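Local atomic coordinates of tyrosine--tRNA ligase (PDB entry 2CYB), a protein that probably attaches tyrosine to its cognate tRNA in two steps, activating the amino acid with ATP and then passing it to the acceptor end of the tRNA. Residues 30-35 / 63-68; 34-39 / 169-174; 45-50 / 221-226; 227-232 / 307-312. All blocks are in the same frame, centred on the assembly; numbering follows the deposited sequence.

Interaction 1. Residues 30-35 / 63-68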
loop_
_atom_site.group_PDB
_atom_site.type_symbol
_atom_site.label_atom_id
_atom_site.label_comp_id
_atom_site.label_asym_id
_atom_site.label_seq_id
_atom_site.Cartn_x
_atom_site.Cartn_y
_atom_site.Cartn_z
ATOM N N LYS A 30 -20.700 -29.108 -2.151
ATOM C CA LYS A 30 -19.384 -29.030 -2.783
ATOM C C LYS A 30 -18.474 -30.103 -2.205
ATOM O O LYS A 30 -17.813 -29.893 -1.189
ATOM C CB LYS A 30 -18.748 -27.648 -2.577
ATOM C CG LYS A 30 -17.367 -27.511 -3.206
ATOM C CD LYS A 30 -16.838 -26.087 -3.119
ATOM C CE LYS A 30 -15.509 -25.956 -3.853
ATOM N NZ LYS A 30 -15.006 -24.556 -3.879
ATOM N N GLU A 31 -18.451 -31.259 -2.860
ATOM C CA GLU A 31 -17.633 -32.380 -2.421
ATOM C C GLU A 31 -16.183 -32.197 -2.828
ATOM O O GLU A 31 -15.435 -33.168 -2.952
ATOM C CB GLU A 31 -18.166 -33.694 -3.003
ATOM C CG GLU A 31 -18.140 -33.785 -4.528
ATOM C CD GLU A 31 -19.043 -32.765 -5.201
ATOM O OE1 GLU A 31 -18.657 -31.578 -5.284
ATOM O OE2 GLU A 31 -20.147 -33.151 -5.640
ATOM N N LYS A 32 -15.783 -30.948 -3.035
ATOM C CA LYS A 32 -14.412 -30.663 -3.423
ATOM C C LYS A 32 -13.916 -29.374 -2.772
ATOM O O LYS A 32 -13.552 -28.417 -3.455
ATOM C CB LYS A 32 -14.319 -30.566 -4.946
ATOM C CG LYS A 32 -12.952 -30.918 -5.487
ATOM C CD LYS A 32 -12.481 -32.265 -4.949
ATOM C CE LYS A 32 -11.100 -32.622 -5.478
ATOM N NZ LYS A 32 -10.547 -33.838 -4.823
ATOM N N PRO A 33 -13.890 -29.339 -1.428
ATOM C CA PRO A 33 -13.444 -28.173 -0.659
ATOM C C PRO A 33 -11.947 -27.921 -0.814
ATOM O O PRO A 33 -11.152 -28.858 -0.903
ATOM C CB PRO A 33 -13.811 -28.543 0.780
ATOM C CG PRO A 33 -14.892 -29.579 0.623
ATOM C CD PRO A 33 -14.375 -30.392 -0.523
ATOM N N ARG A 34 -11.567 -26.648 -0.838
ATOM C CA ARG A 34 -10.166 -26.282 -0.980
ATOM C C ARG A 34 -9.694 -25.481 0.234
ATOM O O ARG A 34 -10.362 -24.540 0.675
ATOM C CB ARG A 34 -9.968 -25.453 -2.253
ATOM C CG ARG A 34 -8.520 -25.122 -2.569
ATOM C CD ARG A 34 -8.416 -24.353 -3.875
ATOM N NE ARG A 34 -8.859 -25.154 -5.012
ATOM C CZ ARG A 34 -8.856 -24.740 -6.276
ATOM N NH1 ARG A 34 -8.432 -23.518 -6.584
ATOM N NH2 ARG A 34 -9.274 -25.555 -7.237
ATOM N N ALA A 35 -8.549 -25.881 0.778
ATOM C CA ALA A 35 -7.960 -25.204 1.927
ATOM C C ALA A 35 -6.512 -24.860 1.601
ATOM O O ALA A 35 -5.897 -25.473 0.728
ATOM C CB ALA A 35 -8.013 -26.104 3.155
ATOM N N GLY A 63 -10.368 -35.326 2.690
ATOM C CA GLY A 63 -10.918 -35.058 1.369
ATOM C C GLY A 63 -10.734 -33.690 0.733
ATOM O O GLY A 63 -11.179 -33.479 -0.396
ATOM N N PHE A 64 -10.092 -32.760 1.437
ATOM C CA PHE A 64 -9.871 -31.415 0.903
ATOM C C PHE A 64 -8.772 -31.360 -0.142
ATOM O O PHE A 64 -7.866 -32.197 -0.154
ATOM C CB PHE A 64 -9.465 -30.438 2.013
ATOM C CG PHE A 64 -10.607 -29.857 2.779
ATOM C CD1 PHE A 64 -11.413 -30.657 3.579
ATOM C CD2 PHE A 64 -10.858 -28.485 2.733
ATOM C CE1 PHE A 64 -12.449 -30.103 4.323
ATOM C CE2 PHE A 64 -11.891 -27.920 3.472
ATOM C CZ PHE A 64 -12.691 -28.733 4.273
ATOM N N GLU A 65 -8.870 -30.357 -1.013
ATOM C CA GLU A 65 -7.864 -30.083 -2.036
ATOM C C GLU A 65 -6.933 -29.169 -1.244
ATOM O O GLU A 65 -7.417 -28.305 -0.518
ATOM C CB GLU A 65 -8.455 -29.274 -3.199
ATOM C CG GLU A 65 -9.456 -30.002 -4.084
ATOM C CD GLU A 65 -9.930 -29.143 -5.254
ATOM O OE1 GLU A 65 -10.595 -29.684 -6.160
ATOM O OE2 GLU A 65 -9.646 -27.924 -5.270
ATOM N N ILE A 66 -5.624 -29.346 -1.373
ATOM C CA ILE A 66 -4.687 -28.529 -0.609
ATOM C C ILE A 66 -3.769 -27.633 -1.422
ATOM O O ILE A 66 -3.131 -28.070 -2.381
ATOM C CB ILE A 66 -3.785 -29.406 0.296
ATOM C CG1 ILE A 66 -4.642 -30.249 1.241
ATOM C CG2 ILE A 66 -2.830 -28.525 1.095
ATOM C CD1 ILE A 66 -5.530 -29.448 2.160
ATOM N N ILE A 67 -3.703 -26.368 -1.025
ATOM C CA ILE A 67 -2.817 -25.423 -1.683
ATOM C C ILE A 67 -1.841 -24.883 -0.646
ATOM O O ILE A 67 -2.237 -24.528 0.463
ATOM C CB ILE A 67 -3.581 -24.223 -2.278
ATOM C CG1 ILE A 67 -4.517 -24.695 -3.390
ATOM C CG2 ILE A 67 -2.589 -23.196 -2.822
ATOM C CD1 ILE A 67 -5.269 -23.566 -4.058
ATOM N N VAL A 68 -0.562 -24.850 -0.998
ATOM C CA VAL A 68 0.445 -24.297 -0.107
ATOM C C VAL A 68 0.981 -23.068 -0.815
ATOM O O VAL A 68 1.566 -23.169 -1.892
ATOM C CB VAL A 68 1.617 -25.260 0.138
ATOM C CG1 VAL A 68 2.707 -24.558 0.954
ATOM C CG2 VAL A 68 1.129 -26.494 0.878
#
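Parallel strand pairing within a beta-alpha-beta unit joins R34 and A35 to E65, I66 and I67. The amide of E65 donates to P33 O at 2.7 Å, A35 N donates to E65 O, and I67 N returns the exchange to A35 O, so the strand 34-39 meets 65-70 in regular register from its first residues. Beside these bonds R34 grips E65 side-on: NE (2.9 Å) and NH2 (3.1 Å) both reach the single oxygen OE2, which lies in the guanidinium plane, and the two flat groups are nearly coplanar, 24° apart. The CD of R34 also rests against I67 CD1, so the aliphatic part of the arginine continues along the same face of the sheet. Helix 47-61 makes the crossover between the two strands of this Rossmann-type unit and packs on the other face, where L59 touches A35 and F64. There P33 CB sits over one face of the F64 ring, 3.6 Å from its centroid, in a CH-pi contact. With CG of F64 anti to its carbonyl carbon (chi1 -84°), the ring comes under P33 CB, and its CD2 also reaches A35 CB at 3.7 Å.

Interaction 2. Residues 34-39 / 169-174; sequences RAYVGY and LGVDLA. With TYR (tyrosine), chain C.
Backbone and polar bonds gather at R34, whose carbonyl oxygen accepts from two amides in succession, D172 N at 2.8 Å and L173 N at 2.9 Å. Its own N-H is taken by D172 OD1 through the anti lone pair of that oxygen, which also forms a salt bridge with K30. Two residues on, Y36 N donates to L173 O at 3.2 Å and carries on the parallel pairing of strand 34-39 with 173-177. The guanidinium adds a further bond: NH1 reaches L169 O at 2.9 Å, the oxygen lying in the guanidinium plane while the donor stands above the carbonyl plane. The bend at chi3 (-64°) turns NE off the extended line of the chain. An alanine at R34 would probably leave L169 O without this donor and E65 without its salt-bridge mate. Apolar contacts surround Y36, whose side chain is crossed at about a right angle by those of L169 and V171: L169 CD1 meets CD1, V171 CG1 meets CD2 at 3.7 Å, and A174 CB lies at the CE2 edge. On the other face of the sheet A35 CB touches L173 CB. As for the ligand, Y36 OH and the phenolic OH of the bound tyrosine are 2.8 Å apart, and G38 lines the same pocket. With Y158, Q162, D165 and Q180, which also bond the ligand, Y36 forms the tyrosine-binding site of the class I Rossmann fold.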
loop_
_atom_site.group_PDB
_atom_site.type_symbol
_atom_site.label_atom_id
_atom_site.label_comp_id
_atom_site.label_asym_id
_atom_site.label_seq_id
_atom_site.Cartn_x
_atom_site.Cartn_y
_atom_site.Cartn_z
ATOM N N ARG A 34 -11.567 -26.648 -0.838
ATOM C CA ARG A 34 -10.166 -26.282 -0.980
ATOM C C ARG A 34 -9.694 -25.481 0.234
ATOM O O ARG A 34 -10.362 -24.540 0.675
ATOM C CB ARG A 34 -9.968 -25.453 -2.253
ATOM C CG ARG A 34 -8.520 -25.122 -2.569
ATOM C CD ARG A 34 -8.416 -24.353 -3.875
ATOM N NE ARG A 34 -8.859 -25.154 -5.012
ATOM C CZ ARG A 34 -8.856 -24.740 -6.276
ATOM N NH1 ARG A 34 -8.432 -23.518 -6.584
ATOM N NH2 ARG A 34 -9.274 -25.555 -7.237
ATOM N N ALA A 35 -8.549 -25.881 0.778
ATOM C CA ALA A 35 -7.960 -25.204 1.927
ATOM C C ALA A 35 -6.512 -24.860 1.601
ATOM O O ALA A 35 -5.897 -25.473 0.728
ATOM C CB ALA A 35 -8.013 -26.104 3.155
ATOM N N TYR A 36 -5.971 -23.866 2.297
ATOM C CA TYR A 36 -4.585 -23.480 2.082
ATOM C C TYR A 36 -4.005 -22.865 3.339
ATOM O O TYR A 36 -4.717 -22.571 4.294
ATOM C CB TYR A 36 -4.456 -22.434 0.946
ATOM C CG TYR A 36 -4.421 -20.965 1.391
ATOM C CD1 TYR A 36 -3.381 -20.117 0.984
ATOM C CD2 TYR A 36 -5.432 -20.424 2.189
ATOM C CE1 TYR A 36 -3.355 -18.767 1.356
ATOM C CE2 TYR A 36 -5.417 -19.078 2.570
ATOM C CZ TYR A 36 -4.377 -18.257 2.147
ATOM O OH TYR A 36 -4.379 -16.927 2.501
ATOM N N VAL A 37 -2.695 -22.688 3.302
ATOM C CA VAL A 37 -1.956 -22.009 4.348
ATOM C C VAL A 37 -0.906 -21.275 3.540
ATOM O O VAL A 37 -0.405 -21.790 2.531
ATOM C CB VAL A 37 -1.232 -22.948 5.346
ATOM C CG1 VAL A 37 -0.442 -22.085 6.353
ATOM C CG2 VAL A 37 -2.233 -23.815 6.102
ATOM N N GLY A 38 -0.596 -20.060 3.960
ATOM C CA GLY A 38 0.420 -19.300 3.265
ATOM C C GLY A 38 1.609 -19.173 4.181
ATOM O O GLY A 38 1.446 -19.083 5.397
ATOM N N TYR A 39 2.806 -19.184 3.604
ATOM C CA TYR A 39 4.028 -19.054 4.388
ATOM C C TYR A 39 5.015 -18.071 3.773
ATOM O O TYR A 39 5.291 -18.136 2.576
ATOM C CB TYR A 39 4.761 -20.395 4.493
ATOM C CG TYR A 39 3.982 -21.531 5.110
ATOM C CD1 TYR A 39 3.281 -22.438 4.307
ATOM C CD2 TYR A 39 3.986 -21.737 6.492
ATOM C CE1 TYR A 39 2.609 -23.525 4.862
ATOM C CE2 TYR A 39 3.310 -22.827 7.058
ATOM C CZ TYR A 39 2.628 -23.715 6.232
ATOM O OH TYR A 39 1.965 -24.798 6.768
ATOM N N LEU A 169 -7.022 -17.718 -5.008
ATOM C CA LEU A 169 -6.605 -19.116 -5.035
ATOM C C LEU A 169 -7.836 -20.031 -4.960
ATOM O O LEU A 169 -7.712 -21.258 -4.893
ATOM C CB LEU A 169 -5.647 -19.411 -3.870
ATOM C CG LEU A 169 -4.281 -18.715 -3.940
ATOM C CD1 LEU A 169 -3.548 -18.887 -2.610
ATOM C CD2 LEU A 169 -3.458 -19.287 -5.086
ATOM N N GLY A 170 -9.023 -19.426 -4.963
ATOM C CA GLY A 170 -10.256 -20.198 -4.901
ATOM C C GLY A 170 -10.338 -21.036 -3.642
ATOM O O GLY A 170 -10.795 -22.176 -3.660
ATOM N N VAL A 171 -9.907 -20.452 -2.533
ATOM C CA VAL A 171 -9.899 -21.136 -1.250
ATOM C C VAL A 171 -11.228 -21.050 -0.504
ATOM O O VAL A 171 -11.855 -19.993 -0.442
ATOM C CB VAL A 171 -8.748 -20.574 -0.372
ATOM C CG1 VAL A 171 -8.888 -21.029 1.074
ATOM C CG2 VAL A 171 -7.422 -21.027 -0.946
ATOM N N ASP A 172 -11.660 -22.182 0.047
ATOM C CA ASP A 172 -12.904 -22.253 0.806
ATOM C C ASP A 172 -12.609 -22.183 2.295
ATOM O O ASP A 172 -13.399 -21.643 3.071
ATOM C CB ASP A 172 -13.642 -23.559 0.497
ATOM C CG ASP A 172 -14.002 -23.682 -0.963
ATOM O OD1 ASP A 172 -13.509 -24.618 -1.632
ATOM O OD2 ASP A 172 -14.774 -22.826 -1.440
ATOM N N LEU A 173 -11.463 -22.739 2.681
ATOM C CA LEU A 173 -11.042 -22.766 4.077
ATOM C C LEU A 173 -9.633 -22.202 4.247
ATOM O O LEU A 173 -8.659 -22.775 3.757
ATOM C CB LEU A 173 -11.082 -24.206 4.607
ATOM C CG LEU A 173 -10.597 -24.420 6.047
ATOM C CD1 LEU A 173 -11.549 -23.745 7.015
ATOM C CD2 LEU A 173 -10.504 -25.908 6.344
ATOM N N ALA A 174 -9.535 -21.070 4.935
ATOM C CA ALA A 174 -8.238 -20.440 5.190
ATOM C C ALA A 174 -7.712 -20.984 6.518
ATOM O O ALA A 174 -8.347 -20.813 7.552
ATOM C CB ALA A 174 -8.397 -18.924 5.278
HETATM N N TYR C . 0.648 -13.957 7.302
HETATM C CA TYR C . 1.175 -15.344 7.317
HETATM C C TYR C . 2.191 -15.534 8.441
HETATM O O TYR C . 2.714 -16.653 8.567
HETATM C CB TYR C . 1.806 -15.662 5.957
HETATM C CG TYR C . 0.786 -15.602 4.845
HETATM C CD1 TYR C . 0.962 -14.764 3.743
HETATM C CD2 TYR C . -0.369 -16.392 4.903
HETATM C CE1 TYR C . 0.005 -14.718 2.714
HETATM C CE2 TYR C . -1.319 -16.355 3.898
HETATM C CZ TYR C . -1.129 -15.520 2.804
HETATM O OH TYR C . -2.070 -15.511 1.805
HETATM O OXT TYR C . 2.436 -14.566 9.190
#

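Interaction 3. Residues 45-50 / 221-226; sequences IHLGHM and NYISVR
H46 lays its CB against Y222 CD1, 3.8 Å away, and the imidazole and phenol rings meet obliquely, with centroids 5.2 Å apart and planes at 47°. CG of H46 sits between the backbone N and the carbonyl carbon (chi1 53°), a turn that goes with ND1 accepting from G48 N at 2.8 Å, with the donor in the ring plane; this bond caps the first turn of helix 47-61, and H49 CD2 lies over the centre of one imidazole face. The phenol and S224 OG both find their partners on E44. Two backbone bonds hold the segments together on either side of H46: V225 N donates to I45 O at 2.9 Å, nearly straight at 171°, and L47 N donates to I223 O at 3.2 Å. The helix start and the loop are thus bridged around H46 and S224. Apolar side chains fill in beside them. V225 CG1 presses on M50 CE at 3.4 Å, tighter than usual van der Waals contact, while its CG2 touches I45 CB. L47 and I223 lie side by side, pointing the same way, with L47 CD1 at 4.0 Å from I223 CB. Residues 45-49 belong to the HIGH region, a signature of class I aminoacyl-tRNA synthetases, held here against the loop that follows the KMSKS region.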
loop_
_atom_site.group_PDB
_atom_site.type_symbol
_atom_site.label_atom_id
_atom_site.label_comp_id
_atom_site.label_asym_id
_atom_site.label_seq_id
_atom_site.Cartn_x
_atom_site.Cartn_y
_atom_site.Cartn_z
ATOM N N ILE A 45 12.699 -23.824 8.867
ATOM C CA ILE A 45 11.372 -24.402 9.018
ATOM C C ILE A 45 11.417 -25.042 10.407
ATOM O O ILE A 45 12.330 -25.810 10.701
ATOM C CB ILE A 45 11.112 -25.488 7.950
ATOM C CG1 ILE A 45 11.193 -24.878 6.547
ATOM C CG2 ILE A 45 9.754 -26.121 8.168
ATOM C CD1 ILE A 45 10.216 -23.739 6.309
ATOM N N HIS A 46 10.454 -24.718 11.266
ATOM C CA HIS A 46 10.441 -25.264 12.619
ATOM C C HIS A 46 9.104 -25.890 13.019
ATOM O O HIS A 46 8.200 -26.030 12.196
ATOM C CB HIS A 46 10.828 -24.175 13.624
ATOM C CG HIS A 46 10.009 -22.929 13.514
ATOM N ND1 HIS A 46 8.663 -22.891 13.815
ATOM C CD2 HIS A 46 10.343 -21.672 13.139
ATOM C CE1 HIS A 46 8.206 -21.667 13.632
ATOM N NE2 HIS A 46 9.206 -20.906 13.221
ATOM N N LEU A 47 8.988 -26.274 14.287
ATOM C CA LEU A 47 7.765 -26.901 14.773
ATOM C C LEU A 47 6.536 -26.045 14.527
ATOM O O LEU A 47 5.442 -26.575 14.328
ATOM C CB LEU A 47 7.882 -27.229 16.266
ATOM C CG LEU A 47 8.864 -28.359 16.592
ATOM C CD1 LEU A 47 8.884 -28.618 18.094
ATOM C CD2 LEU A 47 8.454 -29.616 15.847
ATOM N N GLY A 48 6.714 -24.727 14.538
ATOM C CA GLY A 48 5.596 -23.832 14.297
ATOM C C GLY A 48 4.991 -24.089 12.929
ATOM O O GLY A 48 3.770 -24.125 12.781
ATOM N N HIS A 49 5.848 -24.262 11.924
ATOM C CA HIS A 49 5.392 -24.540 10.565
ATOM C C HIS A 49 4.703 -25.892 10.541
ATOM O O HIS A 49 3.661 -26.061 9.908
ATOM C CB HIS A 49 6.574 -24.597 9.596
ATOM C CG HIS A 49 7.281 -23.293 9.426
ATOM N ND1 HIS A 49 6.883 -22.341 8.511
ATOM C CD2 HIS A 49 8.348 -22.770 10.071
ATOM C CE1 HIS A 49 7.677 -21.290 8.602
ATOM N NE2 HIS A 49 8.575 -21.525 9.542
ATOM N N MET A 50 5.308 -26.859 11.228
ATOM C CA MET A 50 4.769 -28.214 11.282
ATOM C C MET A 50 3.378 -28.249 11.910
ATOM O O MET A 50 2.616 -29.186 11.695
ATOM C CB MET A 50 5.738 -29.128 12.038
ATOM C CG MET A 50 7.073 -29.297 11.322
ATOM S SD MET A 50 8.296 -30.302 12.184
ATOM C CE MET A 50 9.453 -29.062 12.706
ATOM N N ASN A 221 14.582 -20.478 21.066
ATOM C CA ASN A 221 13.825 -21.379 21.926
ATOM C C ASN A 221 12.813 -22.201 21.130
ATOM O O ASN A 221 11.634 -22.271 21.484
ATOM C CB ASN A 221 13.114 -20.566 23.014
ATOM C CG ASN A 221 12.239 -19.466 22.442
ATOM O OD1 ASN A 221 12.445 -19.015 21.316
ATOM N ND2 ASN A 221 11.265 -19.018 23.224
ATOM N N TYR A 222 13.289 -22.819 20.054
ATOM C CA TYR A 222 12.447 -23.644 19.197
ATOM C C TYR A 222 13.300 -24.698 18.494
ATOM O O TYR A 222 14.528 -24.592 18.463
ATOM C CB TYR A 222 11.743 -22.765 18.158
ATOM C CG TYR A 222 12.687 -22.064 17.205
ATOM C CD1 TYR A 222 13.288 -22.755 16.155
ATOM C CD2 TYR A 222 12.997 -20.713 17.366
ATOM C CE1 TYR A 222 14.175 -22.123 15.290
ATOM C CE2 TYR A 222 13.885 -20.070 16.505
ATOM C CZ TYR A 222 14.470 -20.782 15.469
ATOM O OH TYR A 222 15.349 -20.160 14.611
ATOM N N ILE A 223 12.644 -25.705 17.927
ATOM C CA ILE A 223 13.331 -26.781 17.216
ATOM C C ILE A 223 13.127 -26.659 15.707
ATOM O O ILE A 223 11.999 -26.546 15.233
ATOM C CB ILE A 223 12.815 -28.161 17.679
ATOM C CG1 ILE A 223 13.195 -28.383 19.146
ATOM C CG2 ILE A 223 13.376 -29.265 16.787
ATOM C CD1 ILE A 223 12.634 -29.650 19.747
ATOM N N SER A 224 14.223 -26.695 14.959
ATOM C CA SER A 224 14.166 -26.584 13.505
ATOM C C SER A 224 14.294 -27.956 12.869
ATOM O O SER A 224 14.884 -28.861 13.457
ATOM C CB SER A 224 15.296 -25.681 13.007
ATOM O OG SER A 224 15.317 -24.463 13.729
ATOM N N VAL A 225 13.750 -28.108 11.666
ATOM C CA VAL A 225 13.806 -29.390 10.960
ATOM C C VAL A 225 15.232 -29.760 10.590
ATOM O O VAL A 225 15.496 -30.872 10.132
ATOM C CB VAL A 225 12.984 -29.362 9.652
ATOM C CG1 VAL A 225 11.528 -29.058 9.955
ATOM C CG2 VAL A 225 13.575 -28.332 8.689
ATOM N N ARG A 226 16.150 -28.823 10.789
ATOM C CA ARG A 226 17.547 -29.045 10.453
ATOM C C ARG A 226 18.385 -29.386 11.686
ATOM O O ARG A 226 19.554 -29.741 11.562
ATOM C CB ARG A 226 18.103 -27.798 9.763
ATOM C CG ARG A 226 19.272 -28.045 8.832
ATOM C CD ARG A 226 19.719 -26.739 8.180
ATOM N NE ARG A 226 20.846 -26.929 7.273
ATOM C CZ ARG A 226 20.792 -27.636 6.148
ATOM N NH1 ARG A 226 19.660 -28.227 5.784
ATOM N NH2 ARG A 226 21.872 -27.754 5.386
#

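Interaction 4. Residues 227-232 / 307-312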
loop_
_atom_site.group_PDB
_atom_site.type_symbol
_atom_site.label_atom_id
_atom_site.label_comp_id
_atom_site.label_asym_id
_atom_site.label_seq_id
_atom_site.Cartn_x
_atom_site.Cartn_y
_atom_site.Cartn_z
ATOM N N ASP A 227 17.796 -29.273 12.875
ATOM C CA ASP A 227 18.534 -29.599 14.089
ATOM C C ASP A 227 18.942 -31.077 14.097
ATOM O O ASP A 227 18.121 -31.964 13.849
ATOM C CB ASP A 227 17.699 -29.311 15.344
ATOM C CG ASP A 227 17.620 -27.832 15.680
ATOM O OD1 ASP A 227 18.576 -27.089 15.372
ATOM O OD2 ASP A 227 16.608 -27.414 16.282
ATOM N N PRO A 228 20.228 -31.360 14.361
ATOM C CA PRO A 228 20.685 -32.753 14.393
ATOM C C PRO A 228 20.139 -33.456 15.643
ATOM O O PRO A 228 19.848 -32.807 16.656
ATOM C CB PRO A 228 22.203 -32.615 14.408
ATOM C CG PRO A 228 22.412 -31.324 15.146
ATOM C CD PRO A 228 21.357 -30.429 14.542
ATOM N N PRO A 229 20.000 -34.790 15.590
ATOM C CA PRO A 229 19.483 -35.564 16.722
ATOM C C PRO A 229 20.049 -35.128 18.069
ATOM O O PRO A 229 19.318 -35.008 19.048
ATOM C CB PRO A 229 19.861 -36.993 16.353
ATOM C CG PRO A 229 19.689 -36.988 14.875
ATOM C CD PRO A 229 20.355 -35.681 14.470
ATOM N N GLU A 230 21.354 -34.886 18.112
ATOM C CA GLU A 230 22.009 -34.458 19.343
ATOM C C GLU A 230 21.475 -33.117 19.828
ATOM O O GLU A 230 21.243 -32.928 21.022
ATOM C CB GLU A 230 23.523 -34.347 19.127
ATOM C CG GLU A 230 24.290 -35.646 19.305
ATOM C CD GLU A 230 24.560 -35.968 20.766
ATOM O OE1 GLU A 230 23.587 -36.166 21.528
ATOM O OE2 GLU A 230 25.749 -36.017 21.153
ATOM N N GLU A 231 21.293 -32.185 18.896
ATOM C CA GLU A 231 20.794 -30.856 19.231
ATOM C C GLU A 231 19.341 -30.940 19.692
ATOM O O GLU A 231 18.944 -30.260 20.638
ATOM C CB GLU A 231 20.923 -29.920 18.023
ATOM C CG GLU A 231 20.471 -28.484 18.288
ATOM C CD GLU A 231 21.337 -27.752 19.307
ATOM O OE1 GLU A 231 20.978 -26.611 19.678
ATOM O OE2 GLU A 231 22.370 -28.306 19.737
ATOM N N VAL A 232 18.546 -31.771 19.024
ATOM C CA VAL A 232 17.149 -31.943 19.428
ATOM C C VAL A 232 17.110 -32.434 20.873
ATOM O O VAL A 232 16.338 -31.940 21.693
ATOM C CB VAL A 232 16.424 -32.978 18.545
ATOM C CG1 VAL A 232 15.057 -33.297 19.128
ATOM C CG2 VAL A 232 16.283 -32.445 17.125
ATOM N N TYR A 307 10.882 -39.624 19.405
ATOM C CA TYR A 307 9.899 -39.590 18.335
ATOM C C TYR A 307 10.126 -38.407 17.399
ATOM O O TYR A 307 10.005 -38.538 16.179
ATOM C CB TYR A 307 8.483 -39.540 18.906
ATOM C CG TYR A 307 7.959 -40.901 19.302
ATOM C CD1 TYR A 307 8.308 -41.479 20.520
ATOM C CD2 TYR A 307 7.135 -41.623 18.440
ATOM C CE1 TYR A 307 7.846 -42.749 20.874
ATOM C CE2 TYR A 307 6.670 -42.889 18.782
ATOM C CZ TYR A 307 7.027 -43.444 19.999
ATOM O OH TYR A 307 6.555 -44.690 20.346
ATOM N N LEU A 308 10.456 -37.254 17.970
ATOM C CA LEU A 308 10.699 -36.075 17.151
ATOM C C LEU A 308 11.891 -36.356 16.243
ATOM O O LEU A 308 11.877 -35.999 15.066
ATOM C CB LEU A 308 10.976 -34.851 18.029
ATOM C CG LEU A 308 11.048 -33.502 17.306
ATOM C CD1 LEU A 308 9.794 -33.286 16.454
ATOM C CD2 LEU A 308 11.180 -32.392 18.336
ATOM N N ASN A 309 12.918 -37.008 16.781
ATOM C CA ASN A 309 14.089 -37.327 15.970
ATOM C C ASN A 309 13.752 -38.303 14.853
ATOM O O ASN A 309 14.342 -38.245 13.775
ATOM C CB ASN A 309 15.229 -37.879 16.832
ATOM C CG ASN A 309 16.091 -36.779 17.412
ATOM O OD1 ASN A 309 16.319 -35.758 16.763
ATOM N ND2 ASN A 309 16.586 -36.980 18.629
ATOM N N MET A 310 12.803 -39.201 15.101
ATOM C CA MET A 310 12.404 -40.154 14.075
ATOM C C MET A 310 11.706 -39.375 12.967
ATOM O O MET A 310 11.912 -39.621 11.779
ATOM C CB MET A 310 11.448 -41.207 14.651
ATOM C CG MET A 310 12.104 -42.179 15.617
ATOM S SD MET A 310 11.032 -43.579 16.028
ATOM C CE MET A 310 10.036 -42.849 17.296
ATOM N N LEU A 311 10.889 -38.419 13.385
ATOM C CA LEU A 311 10.128 -37.572 12.477
ATOM C C LEU A 311 11.056 -36.775 11.551
ATOM O O LEU A 311 10.897 -36.792 10.326
ATOM C CB LEU A 311 9.250 -36.631 13.314
ATOM C CG LEU A 311 7.942 -36.083 12.747
ATOM C CD1 LEU A 311 7.113 -35.495 13.874
ATOM C CD2 LEU A 311 8.231 -35.036 11.691
ATOM N N LEU A 312 12.026 -36.086 12.144
ATOM C CA LEU A 312 12.973 -35.273 11.386
ATOM C C LEU A 312 13.945 -36.107 10.565
ATOM O O LEU A 312 14.288 -35.737 9.438
ATOM C CB LEU A 312 13.752 -34.358 12.331
ATOM C CG LEU A 312 13.008 -33.144 12.894
ATOM C CD1 LEU A 312 11.731 -33.575 13.582
ATOM C CD2 LEU A 312 13.915 -32.413 13.868
HETATM O O HOH W 1 17.156 -34.459 14.443
#
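D227 meets N309 through a water, which donates to D227 O at 2.7 Å and to N309 OD1 at 2.8 Å; the aspartate carboxylate turns elsewhere, to K235. P228 takes the N-cap position of helix 229-237, its carbonyl oxygen accepting from V232 N. Next, P229 lays its CA and CB against the N309 amide, OD1 coming to 3.2 Å from CA, and its carbonyl receives a weak bond from N309 ND2 at 3.4 Å. V232 slides past N309 in the opposite direction, with its CB 3.3 Å from OD1. Its two methyls then divide: CG1 touches L308 CD2, whereas CG2 meets L312 CD2 tip to tip at 4.0 Å. A leucine in place of N309 would probably leave the bridging water without one of its two acceptors and P229 O without the weak amide bond. Such a patch of leucine and valine with an asparagine amide set among them is helix-to-helix packing, joining the start of helix 229-237 to the C-terminal helix 297-319.

From the N terminus, strand 34-39 is used first: interaction 1 closes the short crossover through helix 47-61 onto strand 65-70, and interaction 2 starts from the same strand and closes a much longer loop onto 173-177. The two share R34 and A35, and K30 meets D172 between them, placing three neighbouring strands of the central sheet in order. Interaction 3 crosses both along the chain, running from the start of helix 47-61 to the loop before helix 229-237; Y39 packs on H49 where it touches interaction 2. Interaction 4 follows in series and ties that helix to the C-terminal one. It adjoins interaction 3 through I223 and L47 on L308.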